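Local coordinates for fructosamine deglycase FrlB (Bacillus subtilis, PDB 3EUA), which catalyses the conversion of fructosamine 6-phosphates to glucose 6-phosphate and a free amino acid, and is built from two sugar isomerase (SIS) domains, at residues A61-F64 / I65-P69; A7-R11 / E12-F16; Y142-V145 / F146-Q150. One frame throughout, in Å; residues are numbered along the deposited sequence.

Interaction 1: residues A61-F64 / I65-P69; sequences ANEF and IQRNP
Glu63 and Arg67, one turn apart on the short helix 61-67, are joined by an i to i+4 salt bridge in which a single carboxylate oxygen takes both bonds. Glu63 OE2 receives Arg67 NE at 2.8 Å, on its anti side, and Arg67 NH2 at 3.0 Å, from above the carboxylate plane. The oxygen lies close to the guanidinium plane, at its edge, whereas the two flat groups are turned 72° against each other. Arg67 leaves the backbone with CG opposite its own N (chi1 -176°) and bends at chi3, which brings the guanidinium back along the helix to Glu63. The second subunit takes up the far ends: Glu63 OE1 accepts from His228 NE2 and from the backbone N of Gly202 there, and Arg67 NH1 forms a salt bridge with its Asp48. With an alanine here, Glu63 OE2 would probably lose both donors, and Asp48 of the second subunit this charge partner.

On the next flank a water bridges two amides, donating to Asn62 OD1 and, at 2.7 Å, to Gln66 OE1, while Gln66 NE2 reaches the backbone O of Glu254 in the second subunit. Helical backbone bonds run from Ile65 N to Ala61 O, from Gln66 N to Asn62 O and, at 2.8 Å, from Arg67 N to Glu63 O. Asn68, with positive phi, ends the run: Asn68 N donates to Phe64 O at 3.0 Å, and Pro69 CD packs against that same oxygen.

Phe64 turns inward onto Tyr59 of strand 55-60 and Val31 of strand 27-32, Ala61 rests on helix 88-99, and the Glu63-Arg67 side faces the second subunit.

Interaction 2: residues A7-R11 / E12-F16; sequences AKVNR and EVQAF
Asn10 caps the N-terminus of helix 11-20 and meets Glu12 and Val13 with every atom of its side chain. Asn10 CB lies 3.8 Å from Val13 CG2. With CG opposite the backbone N (chi1 161°), the amide is swung over the first turn, CG lying near Val13 CG2 and Glu12 OE2. There Asn10 OD1 accepts a 3.1 Å bond from Val13 N, which comes from above the carbonyl plane, and a weak one from Glu12 N. The other end, Asn10 ND2, donates to the anti lone pair of Glu12 OE2 at 3.1 Å, the amide and carboxylate planes being almost coplanar; OE2 also accepts from the backbone N of Gln124.

Gln14 ties the preceding loop down. Its CG lies beside Val9 CG1, and from there the extended chain takes Gln14 NE2 to Val9 O, a nearly straight bond of 2.7 Å, 171° at the hydrogen. Val9 CG1 also presses against Val13 CG1 at 3.4 Å, a tight fit.

Polar bonds from Asn10 and Gln14, together with the valine contact, hold loop to helix: Asn10 OD1 serves first-turn amides, which lack a preceding helical carbonyl, and the Glu12 carboxylate would probably interact favourably with the helix dipole's positive end.

Interaction 3: residues Y142-V145 / F146-Q150; sequences YQIV and FGTLQ
The backbone from Tyr142 to Gln150 is regular alpha-helix, with i to i+4 bonds such as Phe146 N to Tyr142 O at 2.9 Å and Leu149 N to Val145 O at 3.1 Å. Along one flank Tyr142 and Phe146 lie side by side and form a T-shaped pair: the Phe146 edge, led by CE2, points at one face of the Tyr142 ring, off its centre. The centroids are 5.2 Å apart and the planes at 82°. Phe146 CG stands opposite its carbonyl carbon (chi1 -75°), which directs the ring back toward Tyr142 and leaves Tyr142 O at its edge, 3.4 Å from Phe146 CD2. Tyr142 OH is hydrogen-bonded to the backbone O of Tyr293.

This is the middle of helix 137-153 of the first SIS domain, an alpha-beta-alpha sandwich around a parallel sheet. Its aromatic pair packs on helices 41-50 and 158-190, and another flank meets helix 11-20.

On that other flank Thr148 folds back to the preceding turn. Thr148 OG1 donates to Ile144 O at 2.7 Å while Thr148 N gives the same oxygen a 2.8 Å bond, the two arriving from opposite faces of the carbonyl plane. This bond satisfies the buried hydroxyl and fixes its rotation, and Ile144 CG2 lies 4.0 Å from Thr148 OG1. Elsewhere on the helix Leu149, one turn after Val145, rests its CG against Val145 O.

How the interactions relate
Along the chain the order is interaction 2, interaction 1, interaction 3. Interactions 2 and 3 are neighbours, their centres 11 Å apart: helices 11-20 and 137-153 pack through Val13 on Ile144 and Phe16 on Thr148, and Gln143 OE1 probably accepts a hydrogen bond from Asn10 N. The N-terminal segment is thereby fixed to a helix more than a hundred residues later, within one subunit. Interaction 1 shares the first SIS range with interaction 3 but stands apart, its centre about 29 Å and 24 Å from those of interactions 2 and 3. Its helix follows outermost strand 55-60 and faces the subunit interface, while helix 11-20 touches the other outermost strand, 121-124.

Interaction 1: residues A61-F64 / I65-P69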
ATOM      1  N   ALA A  61      -5.394 -10.914  -2.909  1.00 19.25           N
ATOM      2  CA  ALA A  61      -5.871 -11.865  -3.949  1.00 19.16           C
ATOM      3  C   ALA A  61      -7.097 -11.470  -4.739  1.00 19.20           C
ATOM      4  O   ALA A  61      -7.147 -11.690  -5.944  1.00 18.32           O
ATOM      5  CB  ALA A  61      -6.086 -13.237  -3.352  1.00 19.99           C
ATOM      6  N   ASN A  62      -8.112 -10.909  -4.082  1.00 19.36           N
ATOM      7  CA  ASN A  62      -9.323 -10.577  -4.818  1.00 19.56           C
ATOM      8  C   ASN A  62      -9.098  -9.302  -5.644  1.00 19.10           C
ATOM      9  O   ASN A  62      -9.675  -9.153  -6.716  1.00 19.24           O
ATOM     10  CB  ASN A  62     -10.535 -10.475  -3.880  1.00 19.67           C
ATOM     11  CG  ASN A  62     -11.719 -11.232  -4.416  1.00 23.20           C
ATOM     12  OD1 ASN A  62     -11.601 -11.917  -5.431  1.00 24.95           O
ATOM     13  ND2 ASN A  62     -12.860 -11.170  -3.713  1.00 24.46           N
ATOM     14  N   GLU A  63      -8.238  -8.401  -5.147  1.00 19.02           N
ATOM     15  CA  GLU A  63      -7.846  -7.219  -5.902  1.00 18.50           C
ATOM     16  C   GLU A  63      -7.119  -7.684  -7.174  1.00 18.05           C
ATOM     17  O   GLU A  63      -7.382  -7.197  -8.222  1.00 18.30           O
ATOM     18  CB  GLU A  63      -6.942  -6.311  -5.066  1.00 18.56           C
ATOM     19  CG  GLU A  63      -6.420  -5.064  -5.800  1.00 18.50           C
ATOM     20  CD  GLU A  63      -7.477  -3.986  -6.087  1.00 19.76           C
ATOM     21  OE1 GLU A  63      -8.343  -3.711  -5.215  1.00 17.59           O
ATOM     22  OE2 GLU A  63      -7.400  -3.354  -7.182  1.00 17.75           O
ATOM     23  N   PHE A  64      -6.194  -8.634  -7.052  1.00 18.56           N
ATOM     24  CA  PHE A  64      -5.468  -9.192  -8.214  1.00 18.36           C
ATOM     25  C   PHE A  64      -6.386  -9.694  -9.308  1.00 18.35           C
ATOM     26  O   PHE A  64      -6.225  -9.369 -10.476  1.00 19.63           O
ATOM     27  CB  PHE A  64      -4.537 -10.324  -7.710  1.00 18.25           C
ATOM     28  CG  PHE A  64      -3.896 -11.154  -8.796  1.00 19.26           C
ATOM     29  CD1 PHE A  64      -2.840 -10.652  -9.551  1.00 19.70           C
ATOM     30  CD2 PHE A  64      -4.309 -12.469  -9.014  1.00 18.45           C
ATOM     31  CE1 PHE A  64      -2.241 -11.407 -10.512  1.00 19.01           C
ATOM     32  CE2 PHE A  64      -3.679 -13.252  -9.963  1.00 18.68           C
ATOM     33  CZ  PHE A  64      -2.639 -12.715 -10.713  1.00 18.80           C
ATOM     34  N   ILE A  65      -7.374 -10.485  -8.924  1.00 18.57           N
ATOM     35  CA  ILE A  65      -8.313 -11.069  -9.881  1.00 18.13           C
ATOM     36  C   ILE A  65      -9.146 -10.008 -10.585  1.00 18.09           C
ATOM     37  O   ILE A  65      -9.269 -10.018 -11.820  1.00 18.38           O
ATOM     38  CB  ILE A  65      -9.290 -12.035  -9.178  1.00 17.88           C
ATOM     39  CG1 ILE A  65      -8.540 -13.261  -8.612  1.00 18.88           C
ATOM     40  CG2 ILE A  65     -10.428 -12.454 -10.144  1.00 17.81           C
ATOM     41  CD1 ILE A  65      -9.328 -14.015  -7.506  1.00 19.12           C
ATOM     42  N   GLN A  66      -9.714  -9.098  -9.801  1.00 18.13           N
ATOM     43  CA  GLN A  66     -10.591  -8.055 -10.339  1.00 18.13           C
ATOM     44  C   GLN A  66      -9.859  -6.987 -11.106  1.00 18.34           C
ATOM     45  O   GLN A  66     -10.356  -6.536 -12.145  1.00 17.67           O
ATOM     46  CB  GLN A  66     -11.480  -7.416  -9.238  1.00 18.43           C
ATOM     47  CG  GLN A  66     -12.515  -8.395  -8.575  1.00 19.25           C
ATOM     48  CD  GLN A  66     -13.348  -9.152  -9.598  1.00 20.88           C
ATOM     49  OE1 GLN A  66     -13.314 -10.389  -9.653  1.00 20.31           O
ATOM     50  NE2 GLN A  66     -14.038  -8.417 -10.461  1.00 20.77           N
ATOM     51  N   ARG A  67      -8.706  -6.551 -10.599  1.00 19.04           N
ATOM     52  CA  ARG A  67      -7.895  -5.559 -11.312  1.00 19.34           C
ATOM     53  C   ARG A  67      -7.406  -6.174 -12.635  1.00 19.55           C
ATOM     54  O   ARG A  67      -7.230  -5.458 -13.626  1.00 19.63           O
ATOM     55  CB  ARG A  67      -6.743  -5.090 -10.452  1.00 19.81           C
ATOM     56  CG  ARG A  67      -5.860  -3.972 -11.065  1.00 20.61           C
ATOM     57  CD  ARG A  67      -4.732  -3.668 -10.111  1.00 20.50           C
ATOM     58  NE  ARG A  67      -5.176  -2.989  -8.881  1.00 21.15           N
ATOM     59  CZ  ARG A  67      -4.736  -1.805  -8.453  1.00 20.40           C
ATOM     60  NH1 ARG A  67      -3.729  -1.159  -9.066  1.00 20.93           N
ATOM     61  NH2 ARG A  67      -5.225  -1.304  -7.324  1.00 20.09           N
ATOM     62  N   ASN A  68      -7.193  -7.490 -12.634  1.00 20.37           N
ATOM     63  CA  ASN A  68      -6.837  -8.260 -13.838  1.00 20.43           C
ATOM     64  C   ASN A  68      -5.728  -7.572 -14.649  1.00 20.78           C
ATOM     65  O   ASN A  68      -5.976  -7.087 -15.762  1.00 20.41           O
ATOM     66  CB  ASN A  68      -8.135  -8.436 -14.636  1.00 20.61           C
ATOM     67  CG  ASN A  68      -7.979  -9.289 -15.864  1.00 21.70           C
ATOM     68  OD1 ASN A  68      -7.150 -10.189 -15.900  1.00 24.49           O
ATOM     69  ND2 ASN A  68      -8.778  -9.010 -16.887  1.00 20.81           N
ATOM     70  N   PRO A  69      -4.502  -7.512 -14.089  1.00 21.17           N
ATOM     71  CA  PRO A  69      -3.420  -6.802 -14.768  1.00 21.34           C
ATOM     72  C   PRO A  69      -3.243  -7.278 -16.187  1.00 21.72           C
ATOM     73  O   PRO A  69      -3.123  -8.478 -16.409  1.00 21.19           O
ATOM     74  CB  PRO A  69      -2.200  -7.143 -13.932  1.00 21.26           C
ATOM     75  CG  PRO A  69      -2.742  -7.443 -12.584  1.00 22.51           C
ATOM     76  CD  PRO A  69      -4.047  -8.106 -12.816  1.00 21.72           C
TER
HETATM   77  O   HOH W   1     -12.937 -12.072  -7.540  1.00 28.71           O

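Interaction 2: residues A7-R11 / E12-F16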
ATOM      1  N   ALA A   7      21.824 -27.027  -0.771  1.00 34.33           N
ATOM      2  CA  ALA A   7      21.521 -28.190   0.070  1.00 33.89           C
ATOM      3  C   ALA A   7      20.539 -27.872   1.192  1.00 33.23           C
ATOM      4  O   ALA A   7      19.914 -28.789   1.741  1.00 33.32           O
ATOM      5  CB  ALA A   7      22.789 -28.766   0.678  1.00 34.02           C
ATOM      6  N   LYS A   8      20.450 -26.592   1.561  1.00 32.12           N
ATOM      7  CA  LYS A   8      19.549 -26.134   2.608  1.00 31.38           C
ATOM      8  C   LYS A   8      18.185 -25.706   2.050  1.00 29.94           C
ATOM      9  O   LYS A   8      17.277 -25.403   2.823  1.00 30.06           O
ATOM     10  CB  LYS A   8      20.191 -24.960   3.369  1.00 31.78           C
ATOM     11  CG  LYS A   8      21.534 -25.270   4.049  1.00 32.16           C
ATOM     12  CD  LYS A   8      22.094 -24.003   4.702  1.00 32.88           C
ATOM     13  CE  LYS A   8      23.435 -24.235   5.420  1.00 34.90           C
ATOM     14  NZ  LYS A   8      23.300 -25.063   6.639  1.00 37.02           N
ATOM     15  N   VAL A   9      18.031 -25.690   0.721  1.00 28.14           N
ATOM     16  CA  VAL A   9      16.790 -25.266   0.091  1.00 26.81           C
ATOM     17  C   VAL A   9      15.758 -26.378   0.077  1.00 26.34           C
ATOM     18  O   VAL A   9      16.075 -27.534  -0.171  1.00 26.32           O
ATOM     19  CB  VAL A   9      17.017 -24.716  -1.349  1.00 26.59           C
ATOM     20  CG1 VAL A   9      15.733 -24.388  -2.024  1.00 25.30           C
ATOM     21  CG2 VAL A   9      17.826 -23.447  -1.290  1.00 27.22           C
ATOM     22  N   ASN A  10      14.532 -26.017   0.428  1.00 25.69           N
ATOM     23  CA  ASN A  10      13.366 -26.898   0.396  1.00 25.88           C
ATOM     24  C   ASN A  10      13.407 -27.670  -0.932  1.00 25.35           C
ATOM     25  O   ASN A  10      13.589 -27.086  -2.012  1.00 24.78           O
ATOM     26  CB  ASN A  10      12.074 -26.030   0.628  1.00 26.21           C
ATOM     27  CG  ASN A  10      10.732 -26.683   0.173  1.00 28.92           C
ATOM     28  OD1 ASN A  10      10.659 -27.456  -0.785  1.00 31.84           O
ATOM     29  ND2 ASN A  10       9.633 -26.243   0.806  1.00 32.00           N
ATOM     30  N   ARG A  11      13.269 -28.993  -0.872  1.00 25.42           N
ATOM     31  CA  ARG A  11      13.331 -29.819  -2.107  1.00 25.19           C
ATOM     32  C   ARG A  11      12.325 -29.436  -3.179  1.00 24.44           C
ATOM     33  O   ARG A  11      12.600 -29.533  -4.377  1.00 22.47           O
ATOM     34  CB  ARG A  11      13.196 -31.312  -1.822  1.00 25.69           C
ATOM     35  CG  ARG A  11      14.467 -31.936  -1.280  1.00 26.89           C
ATOM     36  CD  ARG A  11      14.379 -33.463  -1.248  1.00 29.37           C
ATOM     37  NE  ARG A  11      15.656 -34.052  -0.816  1.00 32.55           N
ATOM     38  CZ  ARG A  11      16.051 -34.201   0.455  1.00 34.39           C
ATOM     39  NH1 ARG A  11      17.232 -34.750   0.699  1.00 34.42           N
ATOM     40  NH2 ARG A  11      15.287 -33.815   1.475  1.00 35.59           N
ATOM     41  N   GLU A  12      11.149 -28.998  -2.756  1.00 24.39           N
ATOM     42  CA  GLU A  12      10.121 -28.596  -3.694  1.00 25.05           C
ATOM     43  C   GLU A  12      10.558 -27.296  -4.380  1.00 23.89           C
ATOM     44  O   GLU A  12      10.308 -27.094  -5.571  1.00 24.04           O
ATOM     45  CB  GLU A  12       8.798 -28.422  -2.951  1.00 25.82           C
ATOM     46  CG  GLU A  12       8.310 -29.668  -2.133  1.00 27.90           C
ATOM     47  CD  GLU A  12       7.350 -29.281  -0.980  1.00 29.53           C
ATOM     48  OE1 GLU A  12       6.291 -29.939  -0.839  1.00 34.59           O
ATOM     49  OE2 GLU A  12       7.622 -28.315  -0.220  1.00 32.05           O
ATOM     50  N   VAL A  13      11.174 -26.404  -3.614  1.00 23.02           N
ATOM     51  CA  VAL A  13      11.694 -25.142  -4.131  1.00 22.32           C
ATOM     52  C   VAL A  13      12.858 -25.461  -5.096  1.00 22.38           C
ATOM     53  O   VAL A  13      12.968 -24.888  -6.146  1.00 22.29           O
ATOM     54  CB  VAL A  13      12.141 -24.201  -2.957  1.00 22.19           C
ATOM     55  CG1 VAL A  13      13.004 -23.039  -3.461  1.00 21.89           C
ATOM     56  CG2 VAL A  13      10.905 -23.698  -2.181  1.00 20.96           C
ATOM     57  N   GLN A  14      13.703 -26.416  -4.748  1.00 22.76           N
ATOM     58  CA  GLN A  14      14.789 -26.787  -5.661  1.00 23.45           C
ATOM     59  C   GLN A  14      14.266 -27.288  -6.992  1.00 22.77           C
ATOM     60  O   GLN A  14      14.812 -26.948  -8.017  1.00 22.53           O
ATOM     61  CB  GLN A  14      15.689 -27.864  -5.063  1.00 23.57           C
ATOM     62  CG  GLN A  14      16.481 -27.447  -3.793  1.00 25.06           C
ATOM     63  CD  GLN A  14      17.456 -28.532  -3.366  1.00 25.59           C
ATOM     64  OE1 GLN A  14      18.099 -29.157  -4.210  1.00 29.26           O
ATOM     65  NE2 GLN A  14      17.579 -28.754  -2.065  1.00 25.05           N
ATOM     66  N   ALA A  15      13.226 -28.122  -6.974  1.00 22.83           N
ATOM     67  CA  ALA A  15      12.633 -28.650  -8.214  1.00 22.48           C
ATOM     68  C   ALA A  15      12.095 -27.503  -9.044  1.00 22.12           C
ATOM     69  O   ALA A  15      12.328 -27.435 -10.248  1.00 21.69           O
ATOM     70  CB  ALA A  15      11.535 -29.637  -7.908  1.00 22.15           C
ATOM     71  N   PHE A  16      11.372 -26.598  -8.402  1.00 21.69           N
ATOM     72  CA  PHE A  16      10.861 -25.407  -9.100  1.00 21.35           C
ATOM     73  C   PHE A  16      12.008 -24.613  -9.760  1.00 21.16           C
ATOM     74  O   PHE A  16      11.924 -24.253 -10.943  1.00 21.65           O
ATOM     75  CB  PHE A  16      10.064 -24.541  -8.130  1.00 21.28           C
ATOM     76  CG  PHE A  16       9.840 -23.134  -8.599  1.00 21.55           C
ATOM     77  CD1 PHE A  16       8.826 -22.839  -9.484  1.00 21.95           C
ATOM     78  CD2 PHE A  16      10.611 -22.096  -8.087  1.00 20.87           C
ATOM     79  CE1 PHE A  16       8.608 -21.519  -9.890  1.00 22.95           C
ATOM     80  CE2 PHE A  16      10.395 -20.782  -8.476  1.00 21.33           C
ATOM     81  CZ  PHE A  16       9.395 -20.493  -9.386  1.00 21.10           C
TER

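Interaction 3: residues Y142-V145 / F146-Q150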
ATOM      1  N   TYR A 142      11.763 -16.411   0.759  1.00 19.07           N
ATOM      2  CA  TYR A 142      13.069 -15.939   0.314  1.00 18.96           C
ATOM      3  C   TYR A 142      13.869 -16.997  -0.486  1.00 19.28           C
ATOM      4  O   TYR A 142      14.621 -16.655  -1.394  1.00 19.68           O
ATOM      5  CB  TYR A 142      13.916 -15.372   1.467  1.00 19.72           C
ATOM      6  CG  TYR A 142      13.681 -13.918   1.828  1.00 18.23           C
ATOM      7  CD1 TYR A 142      12.988 -13.033   0.977  1.00 20.44           C
ATOM      8  CD2 TYR A 142      14.377 -13.354   2.898  1.00 22.14           C
ATOM      9  CE1 TYR A 142      12.860 -11.674   1.288  1.00 18.95           C
ATOM     10  CE2 TYR A 142      14.262 -11.974   3.222  1.00 19.42           C
ATOM     11  CZ  TYR A 142      13.492 -11.160   2.421  1.00 19.97           C
ATOM     12  OH  TYR A 142      13.386  -9.839   2.712  1.00 19.45           O
ATOM     13  N   GLN A 143      13.745 -18.272  -0.154  1.00 18.72           N
ATOM     14  CA  GLN A 143      14.396 -19.302  -0.972  1.00 18.92           C
ATOM     15  C   GLN A 143      13.908 -19.175  -2.428  1.00 18.58           C
ATOM     16  O   GLN A 143      14.707 -19.193  -3.393  1.00 18.38           O
ATOM     17  CB  GLN A 143      14.088 -20.702  -0.434  1.00 18.65           C
ATOM     18  CG  GLN A 143      14.621 -21.029   0.960  1.00 19.38           C
ATOM     19  CD  GLN A 143      14.151 -22.392   1.453  1.00 20.24           C
ATOM     20  OE1 GLN A 143      14.042 -23.326   0.672  1.00 21.31           O
ATOM     21  NE2 GLN A 143      13.900 -22.516   2.756  1.00 20.58           N
ATOM     22  N   ILE A 144      12.591 -19.021  -2.582  1.00 18.66           N
ATOM     23  CA  ILE A 144      11.972 -18.851  -3.895  1.00 18.41           C
ATOM     24  C   ILE A 144      12.426 -17.553  -4.582  1.00 18.85           C
ATOM     25  O   ILE A 144      12.826 -17.544  -5.762  1.00 18.59           O
ATOM     26  CB  ILE A 144      10.424 -18.812  -3.791  1.00 18.22           C
ATOM     27  CG1 ILE A 144       9.890 -20.138  -3.199  1.00 19.01           C
ATOM     28  CG2 ILE A 144       9.813 -18.548  -5.167  1.00 18.89           C
ATOM     29  CD1 ILE A 144       8.351 -20.208  -2.885  1.00 17.68           C
ATOM     30  N   VAL A 145      12.340 -16.449  -3.838  1.00 19.01           N
ATOM     31  CA  VAL A 145      12.662 -15.116  -4.365  1.00 18.42           C
ATOM     32  C   VAL A 145      14.134 -14.980  -4.771  1.00 18.93           C
ATOM     33  O   VAL A 145      14.425 -14.639  -5.919  1.00 18.66           O
ATOM     34  CB  VAL A 145      12.228 -14.023  -3.363  1.00 18.81           C
ATOM     35  CG1 VAL A 145      12.785 -12.643  -3.693  1.00 18.37           C
ATOM     36  CG2 VAL A 145      10.712 -14.000  -3.315  1.00 17.60           C
ATOM     37  N   PHE A 146      15.057 -15.271  -3.863  1.00 19.19           N
ATOM     38  CA  PHE A 146      16.487 -15.172  -4.210  1.00 19.95           C
ATOM     39  C   PHE A 146      16.899 -16.225  -5.215  1.00 20.10           C
ATOM     40  O   PHE A 146      17.784 -15.988  -6.039  1.00 20.43           O
ATOM     41  CB  PHE A 146      17.386 -15.237  -2.983  1.00 19.66           C
ATOM     42  CG  PHE A 146      17.376 -13.956  -2.171  1.00 20.51           C
ATOM     43  CD1 PHE A 146      18.238 -12.915  -2.476  1.00 20.33           C
ATOM     44  CD2 PHE A 146      16.495 -13.795  -1.126  1.00 21.12           C
ATOM     45  CE1 PHE A 146      18.197 -11.731  -1.743  1.00 19.25           C
ATOM     46  CE2 PHE A 146      16.463 -12.630  -0.395  1.00 20.18           C
ATOM     47  CZ  PHE A 146      17.316 -11.600  -0.712  1.00 20.23           C
ATOM     48  N   GLY A 147      16.255 -17.383  -5.143  1.00 20.48           N
ATOM     49  CA  GLY A 147      16.505 -18.455  -6.098  1.00 20.19           C
ATOM     50  C   GLY A 147      16.098 -18.030  -7.498  1.00 20.15           C
ATOM     51  O   GLY A 147      16.823 -18.288  -8.430  1.00 19.84           O
ATOM     52  N   THR A 148      14.914 -17.421  -7.623  1.00 20.98           N
ATOM     53  CA  THR A 148      14.368 -16.938  -8.908  1.00 20.97           C
ATOM     54  C   THR A 148      15.307 -15.912  -9.536  1.00 21.25           C
ATOM     55  O   THR A 148      15.633 -16.004 -10.719  1.00 21.12           O
ATOM     56  CB  THR A 148      12.939 -16.404  -8.698  1.00 21.41           C
ATOM     57  OG1 THR A 148      12.083 -17.503  -8.314  1.00 21.28           O
ATOM     58  CG2 THR A 148      12.397 -15.746  -9.977  1.00 22.01           C
ATOM     59  N   LEU A 149      15.788 -14.973  -8.723  1.00 21.55           N
ATOM     60  CA  LEU A 149      16.732 -13.954  -9.186  1.00 21.62           C
ATOM     61  C   LEU A 149      18.074 -14.586  -9.586  1.00 22.01           C
ATOM     62  O   LEU A 149      18.704 -14.144 -10.536  1.00 21.73           O
ATOM     63  CB  LEU A 149      16.949 -12.885  -8.107  1.00 22.36           C
ATOM     64  CG  LEU A 149      15.811 -11.905  -7.858  1.00 23.05           C
ATOM     65  CD1 LEU A 149      16.043 -11.040  -6.587  1.00 24.25           C
ATOM     66  CD2 LEU A 149      15.603 -11.037  -9.073  1.00 24.74           C
ATOM     67  N   GLN A 150      18.525 -15.606  -8.861  1.00 22.10           N
ATOM     68  CA  GLN A 150      19.787 -16.269  -9.230  1.00 22.99           C
ATOM     69  C   GLN A 150      19.623 -17.033 -10.564  1.00 22.60           C
ATOM     70  O   GLN A 150      20.458 -16.884 -11.489  1.00 22.41           O
ATOM     71  CB  GLN A 150      20.264 -17.173  -8.099  1.00 23.21           C
ATOM     72  CG  GLN A 150      21.707 -17.712  -8.253  1.00 26.23           C
ATOM     73  CD  GLN A 150      21.838 -18.781  -9.295  1.00 29.70           C
ATOM     74  OE1 GLN A 150      20.964 -19.640  -9.443  1.00 33.41           O
ATOM     75  NE2 GLN A 150      22.950 -18.765 -10.006  1.00 32.22           N
TER